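Local coordinates for protein acyl-CoA dehydrogenase (Mycobacterium thermoresistibile, PDB 3NF4) that probably catalyses the FAD-dependent alpha,beta-dehydrogenation of acyl-CoA thioesters to trans-2-enoyl-CoA, at residues L14-E19 / P76-L81; G51-L56 / A95-V100; G290-D295 / V343-G348. All coordinates share one frame; numbering follows the deposited sequence.

Contacts 1 and 2 both belong to the helical N-terminal part of the chain and interlock along the sequence, their segments alternating. Their centres are 20 Å apart, yet they touch: Tyr80 OH of contact 1 packs at 4.1 Å from Ser99 CA of contact 2, where helix 77-88 lies beside helix 92-104. Contact 2 is close to the cofactor, with the side chain of Ala97 about 9 Å from bound FAD. Contact 3 lies in the C-terminal helical domain, its centre 32 Å from the centre of each of the others and its nearest atoms about 18 Å from contact 1 and 19 Å from contact 2. Contacts 1 and 3 both touch the second subunit.

Contact 1 of 3, residues L14-E19 / P76-L81; sequences LLPSQE and PYEVYL
Pro16 lays its ring against the first turn of helix 77-88, where it touches the side chains of Glu78 and Val79. The ring and the Glu78 side chain run past each other in opposite directions, with Pro16 CG 3.7 Å from Glu78 OE1. Against Val79 the ring sits at a slant, and Pro16 CD comes to 3.8 Å from Val79 CG2. That methyl lies beside the backbone N of Val79, because CG1 takes the position anti to N (chi1 -178°).

Glu78 reaches across fully stretched: CG is anti to its own N (chi1 -179°) and CD continues the line (chi2 -180°), which carries the carboxylate out to the loop that precedes helix 18-35. One oxygen faces the proline, while the other is bridged to the main chain. A water donates to Glu78 OE2 at 2.6 Å and also to Leu14 O at 2.9 Å. On the same oxygen, Arg312 of the second subunit forms a long, weak ion pair.

The start of the helix that carries Glu78 is held by several bonds. Pro76, at the N-cap position, has its O shared by two donors, Val79 N at 3.0 Å and Tyr80 N at 2.9 Å, and the carboxylate of Asp315 receives the N-H groups of Tyr77 and Glu78. The contact thus ties the segment leading into helix 18-35 to the start of helix 77-88 in the helical N-terminal domain, at an edge touched by the second subunit.

Chemically, a small apolar patch stands next to a hydrated carboxylate: 186 Å² is buried in all, and the polar link between the segments runs through water. The early helix position, the water shared with Leu14 O and the distant arginine would together tend to keep Glu78 ionised.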
loop_
_atom_site.group_PDB
_atom_site.type_symbol
_atom_site.label_atom_id
_atom_site.label_comp_id
_atom_site.label_asym_id
_atom_site.label_seq_id
_atom_site.Cartn_x
_atom_site.Cartn_y
_atom_site.Cartn_z
ATOM N N LEU A 14 -21.881 -13.351 -14.881
ATOM C CA LEU A 14 -23.077 -13.854 -14.207
ATOM C C LEU A 14 -24.302 -12.975 -14.533
ATOM O O LEU A 14 -24.361 -11.801 -14.139
ATOM C CB LEU A 14 -22.860 -13.925 -12.693
ATOM C CG LEU A 14 -22.041 -15.057 -12.078
ATOM C CD1 LEU A 14 -21.507 -14.622 -10.697
ATOM C CD2 LEU A 14 -22.868 -16.299 -11.920
ATOM N N LEU A 15 -25.269 -13.556 -15.243
ATOM C CA LEU A 15 -26.423 -12.827 -15.779
ATOM C C LEU A 15 -27.738 -13.552 -15.448
ATOM O O LEU A 15 -27.761 -14.783 -15.426
ATOM C CB LEU A 15 -26.279 -12.658 -17.304
ATOM C CG LEU A 15 -25.124 -11.778 -17.817
ATOM C CD1 LEU A 15 -24.787 -12.077 -19.264
ATOM C CD2 LEU A 15 -25.362 -10.266 -17.606
ATOM N N PRO A 16 -28.838 -12.796 -15.215
ATOM C CA PRO A 16 -30.114 -13.367 -14.717
ATOM C C PRO A 16 -30.968 -14.155 -15.734
ATOM O O PRO A 16 -31.954 -14.781 -15.336
ATOM C CB PRO A 16 -30.900 -12.138 -14.224
ATOM C CG PRO A 16 -29.965 -10.946 -14.406
ATOM C CD PRO A 16 -28.943 -11.343 -15.416
ATOM N N SER A 17 -30.614 -14.136 -17.016
ATOM C CA SER A 17 -31.392 -14.867 -18.023
ATOM C C SER A 17 -30.660 -14.964 -19.354
ATOM O O SER A 17 -29.640 -14.294 -19.565
ATOM C CB SER A 17 -32.732 -14.176 -18.258
ATOM O OG SER A 17 -32.547 -12.921 -18.894
ATOM N N GLN A 18 -31.200 -15.783 -20.255
ATOM C CA GLN A 18 -30.649 -15.929 -21.600
ATOM C C GLN A 18 -30.799 -14.630 -22.391
ATOM O O GLN A 18 -29.967 -14.322 -23.246
ATOM C CB GLN A 18 -31.290 -17.121 -22.346
ATOM C CG GLN A 18 -30.695 -17.451 -23.751
ATOM C CD GLN A 18 -29.153 -17.538 -23.768
ATOM O OE1 GLN A 18 -28.535 -18.217 -22.931
ATOM N NE2 GLN A 18 -28.533 -16.847 -24.723
ATOM N N GLU A 19 -31.857 -13.877 -22.092
ATOM C CA GLU A 19 -32.149 -12.617 -22.787
ATOM C C GLU A 19 -31.024 -11.604 -22.531
ATOM O O GLU A 19 -30.544 -10.950 -23.464
ATOM C CB GLU A 19 -33.507 -12.049 -22.335
ATOM N N PRO A 76 -32.717 -4.181 -15.250
ATOM C CA PRO A 76 -32.117 -3.960 -13.927
ATOM C C PRO A 76 -30.640 -3.523 -14.032
ATOM O O PRO A 76 -29.990 -3.720 -15.069
ATOM C CB PRO A 76 -32.238 -5.332 -13.246
ATOM C CG PRO A 76 -32.312 -6.306 -14.380
ATOM C CD PRO A 76 -33.054 -5.601 -15.474
ATOM N N TYR A 77 -30.141 -2.926 -12.959
ATOM C CA TYR A 77 -28.761 -2.450 -12.874
ATOM C C TYR A 77 -27.698 -3.543 -13.045
ATOM O O TYR A 77 -26.674 -3.315 -13.679
ATOM C CB TYR A 77 -28.560 -1.613 -11.604
ATOM C CG TYR A 77 -28.622 -0.118 -11.888
ATOM C CD1 TYR A 77 -29.724 0.456 -12.556
ATOM C CD2 TYR A 77 -27.565 0.722 -11.522
ATOM C CE1 TYR A 77 -29.763 1.853 -12.836
ATOM C CE2 TYR A 77 -27.595 2.114 -11.795
ATOM C CZ TYR A 77 -28.688 2.667 -12.445
ATOM O OH TYR A 77 -28.684 4.028 -12.698
ATOM N N GLU A 78 -27.991 -4.736 -12.534
ATOM C CA GLU A 78 -27.160 -5.933 -12.722
ATOM C C GLU A 78 -26.886 -6.232 -14.207
ATOM O O GLU A 78 -25.859 -6.839 -14.531
ATOM C CB GLU A 78 -27.816 -7.118 -11.991
ATOM C CG GLU A 78 -27.109 -8.470 -12.027
ATOM C CD GLU A 78 -27.872 -9.600 -11.252
ATOM O OE1 GLU A 78 -29.122 -9.561 -11.093
ATOM O OE2 GLU A 78 -27.201 -10.550 -10.795
ATOM N N VAL A 79 -27.775 -5.793 -15.108
ATOM C CA VAL A 79 -27.539 -5.918 -16.550
ATOM C C VAL A 79 -27.052 -4.592 -17.156
ATOM O O VAL A 79 -26.045 -4.572 -17.884
ATOM C CB VAL A 79 -28.795 -6.470 -17.349
ATOM C CG1 VAL A 79 -28.485 -6.615 -18.814
ATOM C CG2 VAL A 79 -29.239 -7.794 -16.820
ATOM N N TYR A 80 -27.738 -3.487 -16.857
ATOM C CA TYR A 80 -27.306 -2.179 -17.375
ATOM C C TYR A 80 -25.812 -1.886 -17.130
ATOM O O TYR A 80 -25.095 -1.528 -18.070
ATOM C CB TYR A 80 -28.190 -1.040 -16.834
ATOM C CG TYR A 80 -27.601 0.341 -16.974
ATOM C CD1 TYR A 80 -27.253 0.844 -18.224
ATOM C CD2 TYR A 80 -27.404 1.159 -15.853
ATOM C CE1 TYR A 80 -26.715 2.134 -18.361
ATOM C CE2 TYR A 80 -26.864 2.438 -15.974
ATOM C CZ TYR A 80 -26.537 2.922 -17.239
ATOM O OH TYR A 80 -26.011 4.178 -17.399
ATOM N N LEU A 81 -25.347 -2.068 -15.891
ATOM C CA LEU A 81 -23.971 -1.723 -15.527
ATOM C C LEU A 81 -22.907 -2.529 -16.269
ATOM O O LEU A 81 -21.815 -1.990 -16.569
ATOM C CB LEU A 81 -23.749 -1.822 -14.010
ATOM C CG LEU A 81 -24.483 -0.785 -13.148
ATOM C CD1 LEU A 81 -24.280 -1.023 -11.662
ATOM C CD2 LEU A 81 -24.077 0.647 -13.544
HETATM O O HOH W 1 -24.731 -10.759 -11.471
#

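Contact 2 of 3, residues G51-L56 / A95-V100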
loop_
_atom_site.group_PDB
_atom_site.type_symbol
_atom_site.label_atom_id
_atom_site.label_comp_id
_atom_site.label_asym_id
_atom_site.label_seq_id
_atom_site.Cartn_x
_atom_site.Cartn_y
_atom_site.Cartn_z
ATOM N N GLY A 51 -22.021 10.777 -35.500
ATOM C CA GLY A 51 -22.774 9.590 -35.916
ATOM C C GLY A 51 -22.823 8.458 -34.909
ATOM O O GLY A 51 -23.718 7.602 -34.966
ATOM N N VAL A 52 -21.855 8.458 -33.991
ATOM C CA VAL A 52 -21.674 7.397 -33.006
ATOM C C VAL A 52 -22.833 7.269 -31.988
ATOM O O VAL A 52 -23.348 6.187 -31.789
ATOM C CB VAL A 52 -20.287 7.530 -32.317
ATOM C CG1 VAL A 52 -20.208 6.699 -31.048
ATOM C CG2 VAL A 52 -19.184 7.144 -33.284
ATOM N N PHE A 53 -23.233 8.364 -31.350
ATOM C CA PHE A 53 -24.339 8.322 -30.379
ATOM C C PHE A 53 -25.700 8.026 -31.026
ATOM O O PHE A 53 -26.597 7.493 -30.365
ATOM C CB PHE A 53 -24.407 9.600 -29.538
ATOM C CG PHE A 53 -23.260 9.745 -28.544
ATOM C CD1 PHE A 53 -23.290 9.086 -27.327
ATOM C CD2 PHE A 53 -22.159 10.549 -28.839
ATOM C CE1 PHE A 53 -22.257 9.210 -26.431
ATOM C CE2 PHE A 53 -21.107 10.674 -27.950
ATOM C CZ PHE A 53 -21.154 10.006 -26.736
ATOM N N GLU A 54 -25.840 8.386 -32.308
ATOM C CA GLU A 54 -27.029 8.088 -33.109
ATOM C C GLU A 54 -27.174 6.569 -33.329
ATOM O O GLU A 54 -28.276 6.031 -33.225
ATOM C CB GLU A 54 -26.991 8.867 -34.442
ATOM N N GLN A 55 -26.049 5.894 -33.594
ATOM C CA GLN A 55 -26.002 4.434 -33.782
ATOM C C GLN A 55 -26.238 3.587 -32.523
ATOM O O GLN A 55 -26.804 2.489 -32.626
ATOM C CB GLN A 55 -24.679 4.008 -34.433
ATOM C CG GLN A 55 -24.541 4.383 -35.916
ATOM C CD GLN A 55 -23.366 3.695 -36.588
ATOM O OE1 GLN A 55 -23.412 2.493 -36.876
ATOM N NE2 GLN A 55 -22.307 4.453 -36.840
ATOM N N LEU A 56 -25.771 4.059 -31.358
ATOM C CA LEU A 56 -25.979 3.348 -30.087
ATOM C C LEU A 56 -27.434 3.489 -29.629
ATOM O O LEU A 56 -28.051 2.539 -29.119
ATOM C CB LEU A 56 -25.039 3.878 -28.996
ATOM C CG LEU A 56 -23.518 3.694 -29.080
ATOM C CD1 LEU A 56 -22.841 4.562 -28.039
ATOM C CD2 LEU A 56 -23.094 2.242 -28.915
ATOM N N ALA A 95 -18.269 6.070 -22.886
ATOM C CA ALA A 95 -19.063 5.421 -21.869
ATOM C C ALA A 95 -19.374 6.376 -20.717
ATOM O O ALA A 95 -20.477 6.349 -20.154
ATOM C CB ALA A 95 -18.362 4.178 -21.386
ATOM N N VAL A 96 -18.393 7.214 -20.351
ATOM C CA VAL A 96 -18.660 8.327 -19.434
ATOM C C VAL A 96 -19.900 9.126 -19.930
ATOM O O VAL A 96 -20.846 9.363 -19.170
ATOM C CB VAL A 96 -17.382 9.226 -19.174
ATOM C CG1 VAL A 96 -17.729 10.484 -18.411
ATOM C CG2 VAL A 96 -16.326 8.464 -18.369
ATOM N N ALA A 97 -19.938 9.484 -21.207
ATOM C CA ALA A 97 -21.073 10.241 -21.739
ATOM C C ALA A 97 -22.398 9.476 -21.670
ATOM O O ALA A 97 -23.470 10.086 -21.506
ATOM C CB ALA A 97 -20.800 10.664 -23.169
ATOM N N VAL A 98 -22.344 8.153 -21.848
ATOM C CA VAL A 98 -23.565 7.338 -21.711
ATOM C C VAL A 98 -24.110 7.424 -20.285
ATOM O O VAL A 98 -25.311 7.614 -20.069
ATOM C CB VAL A 98 -23.382 5.874 -22.169
ATOM C CG1 VAL A 98 -24.612 5.041 -21.822
ATOM C CG2 VAL A 98 -23.160 5.837 -23.682
ATOM N N SER A 99 -23.199 7.337 -19.325
ATOM C CA SER A 99 -23.522 7.429 -17.916
ATOM C C SER A 99 -24.150 8.767 -17.543
ATOM O O SER A 99 -25.126 8.810 -16.816
ATOM C CB SER A 99 -22.257 7.188 -17.094
ATOM O OG SER A 99 -22.597 6.771 -15.799
ATOM N N VAL A 100 -23.582 9.857 -18.051
ATOM C CA VAL A 100 -24.123 11.191 -17.833
ATOM C C VAL A 100 -25.555 11.335 -18.388
ATOM O O VAL A 100 -26.425 11.949 -17.743
ATOM C CB VAL A 100 -23.151 12.283 -18.379
ATOM C CG1 VAL A 100 -23.846 13.654 -18.534
ATOM C CG2 VAL A 100 -21.904 12.378 -17.464
#
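The bond from Ser99 N to Ala95 O, 3.0 Å long, closes the helical turn that offers Ala97 and Val98 to the ring of Phe53. It is a backbone bond, equalled in length by that from Val100 N to Val96 O, and the contacts that cross between the segments are all apolar. The nearest CA atoms of the two segments, Phe53 CA and Val98 CA, are 8.8 Å apart, and the ring reaches across.

Phe53 places CG anti to its carbonyl carbon and beside its backbone N (chi1 -70°), and from there the ring points at the facing helix. The far end of the ring does the touching: CZ of Phe53 lies 3.6 Å from Ala97 CB, and CE1 of Phe53 is 3.9 Å from the same methyl, which approaches obliquely. Val98 comes in differently. Its CG2 stands near the ring plane, at the edge, 4.4 Å from Phe53 CE1, a looser approach.

His169 adds to the surroundings, packing on Ala97 and meeting the Phe53 ring edge-to-face. Tyr48 also packs on Phe53, while Val98 extends the apolar surface to Leu62 and to Leu84 of helix 77-88.

All three touching residues are buried, but only 120 Å² is covered between the segments. The chemistry is therefore dispersion and hydrophobic packing with no polar tie across it: the end of one aromatic ring packs helix 52-57 on helix 92-104 in the N-terminal domain, close to the FAD site.

Contact 3 of 3, residues G290-D295 / V343-G348; sequences GFLLAD and VQVFGG
Leu292 and Val345 supply the main apolar contact, their side chains sliding past each other in opposite directions so that Leu292 CD2 and Val345 CG2 lie 3.9 Å apart. Leu292 has CG anti to the backbone N (chi1 -157°), which sends its branch toward the facing helix. Leu293 adds a second methyl to the same valine, its CD2 being 4.3 Å from Val345 CG2. Leu293 and Val345 also both pack on Ala269, so helix 247-274 closes this side.

Mixed packing comes from Gln344: its aliphatic CG is 4.2 Å from Leu292 CD2, but the amide turns away, and its OE1 hydrogen-bonds Lys365 NZ and its NE2 hydrogen-bonds Gln375 OE1, both of the third subunit.

One ionic link reaches another subunit: Asp295 OD1 forms a salt bridge with Arg378 NE of the second subunit.

Successive helices 289-315 and 321-346, with Leu293 CA and Val345 CA 8.2 Å apart, pair here as in the C-terminal helical bundle of acyl-CoA dehydrogenases, whose outer surfaces build the tetramer.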
loop_
_atom_site.group_PDB
_atom_site.type_symbol
_atom_site.label_atom_id
_atom_site.label_comp_id
_atom_site.label_asym_id
_atom_site.label_seq_id
_atom_site.Cartn_x
_atom_site.Cartn_y
_atom_site.Cartn_z
ATOM N N GLY A 290 4.819 -12.510 -13.412
ATOM C CA GLY A 290 3.676 -13.370 -13.086
ATOM C C GLY A 290 2.876 -12.868 -11.887
ATOM O O GLY A 290 1.642 -12.788 -11.947
ATOM N N PHE A 291 3.592 -12.514 -10.818
ATOM C CA PHE A 291 3.024 -11.958 -9.596
ATOM C C PHE A 291 2.406 -10.546 -9.812
ATOM O O PHE A 291 1.377 -10.218 -9.243
ATOM C CB PHE A 291 4.074 -11.966 -8.473
ATOM C CG PHE A 291 4.194 -13.302 -7.755
ATOM C CD1 PHE A 291 4.018 -14.506 -8.438
ATOM C CD2 PHE A 291 4.459 -13.352 -6.384
ATOM C CE1 PHE A 291 4.125 -15.737 -7.780
ATOM C CE2 PHE A 291 4.548 -14.552 -5.717
ATOM C CZ PHE A 291 4.382 -15.758 -6.415
ATOM N N LEU A 292 3.021 -9.730 -10.658
ATOM C CA LEU A 292 2.434 -8.438 -10.992
ATOM C C LEU A 292 1.094 -8.620 -11.753
ATOM O O LEU A 292 0.106 -7.972 -11.406
ATOM C CB LEU A 292 3.422 -7.620 -11.811
ATOM C CG LEU A 292 3.350 -6.108 -11.885
ATOM C CD1 LEU A 292 3.959 -5.489 -10.619
ATOM C CD2 LEU A 292 4.123 -5.651 -13.095
ATOM N N LEU A 293 1.057 -9.508 -12.749
ATOM C CA LEU A 293 -0.185 -9.822 -13.481
ATOM C C LEU A 293 -1.267 -10.462 -12.607
ATOM O O LEU A 293 -2.458 -10.177 -12.771
ATOM C CB LEU A 293 0.092 -10.733 -14.682
ATOM C CG LEU A 293 0.758 -10.122 -15.915
ATOM C CD1 LEU A 293 1.367 -11.239 -16.761
ATOM C CD2 LEU A 293 -0.230 -9.296 -16.723
ATOM N N ALA A 294 -0.850 -11.337 -11.697
ATOM C CA ALA A 294 -1.775 -11.967 -10.731
ATOM C C ALA A 294 -2.473 -10.923 -9.867
ATOM O O ALA A 294 -3.694 -11.004 -9.686
ATOM C CB ALA A 294 -1.049 -13.040 -9.836
ATOM N N ASP A 295 -1.717 -9.951 -9.352
ATOM C CA ASP A 295 -2.308 -8.854 -8.542
ATOM C C ASP A 295 -3.214 -7.930 -9.354
ATOM O O ASP A 295 -4.225 -7.487 -8.831
ATOM C CB ASP A 295 -1.248 -8.031 -7.776
ATOM C CG ASP A 295 -0.641 -8.799 -6.556
ATOM O OD1 ASP A 295 -1.345 -9.547 -5.824
ATOM O OD2 ASP A 295 0.571 -8.646 -6.326
ATOM N N VAL A 343 1.633 -0.556 -18.111
ATOM C CA VAL A 343 2.746 0.105 -18.805
ATOM C C VAL A 343 4.030 -0.606 -18.368
ATOM O O VAL A 343 4.912 -0.865 -19.177
ATOM C CB VAL A 343 2.840 1.623 -18.426
ATOM C CG1 VAL A 343 4.088 2.310 -19.074
ATOM C CG2 VAL A 343 1.614 2.320 -18.888
ATOM N N GLN A 344 4.116 -0.904 -17.073
ATOM C CA GLN A 344 5.236 -1.633 -16.493
ATOM C C GLN A 344 5.515 -2.996 -17.201
ATOM O O GLN A 344 6.662 -3.289 -17.556
ATOM C CB GLN A 344 5.015 -1.796 -14.966
ATOM C CG GLN A 344 6.284 -2.176 -14.133
ATOM C CD GLN A 344 7.351 -1.099 -14.172
ATOM O OE1 GLN A 344 7.050 0.073 -14.432
ATOM N NE2 GLN A 344 8.620 -1.495 -13.933
ATOM N N VAL A 345 4.465 -3.798 -17.414
ATOM C CA VAL A 345 4.548 -5.078 -18.161
ATOM C C VAL A 345 5.145 -4.934 -19.603
ATOM O O VAL A 345 5.975 -5.745 -20.019
ATOM C CB VAL A 345 3.174 -5.814 -18.154
ATOM C CG1 VAL A 345 3.169 -6.999 -19.088
ATOM C CG2 VAL A 345 2.788 -6.245 -16.707
ATOM N N PHE A 346 4.766 -3.880 -20.332
ATOM C CA PHE A 346 5.326 -3.647 -21.677
ATOM C C PHE A 346 6.825 -3.214 -21.726
ATOM O O PHE A 346 7.486 -3.373 -22.760
ATOM C CB PHE A 346 4.467 -2.645 -22.451
ATOM C CG PHE A 346 3.196 -3.231 -23.050
ATOM C CD1 PHE A 346 2.114 -3.590 -22.230
ATOM C CD2 PHE A 346 3.063 -3.373 -24.432
ATOM C CE1 PHE A 346 0.930 -4.086 -22.764
ATOM C CE2 PHE A 346 1.871 -3.905 -25.011
ATOM C CZ PHE A 346 0.798 -4.253 -24.168
ATOM N N GLY A 347 7.361 -2.667 -20.626
ATOM C CA GLY A 347 8.704 -2.091 -20.648
ATOM C C GLY A 347 8.724 -0.797 -21.456
ATOM O O GLY A 347 7.709 -0.096 -21.548
ATOM N N GLY A 348 9.881 -0.483 -22.059
ATOM C CA GLY A 348 10.076 0.775 -22.786
ATOM C C GLY A 348 9.054 1.055 -23.879
ATOM O O GLY A 348 8.627 2.216 -24.038
#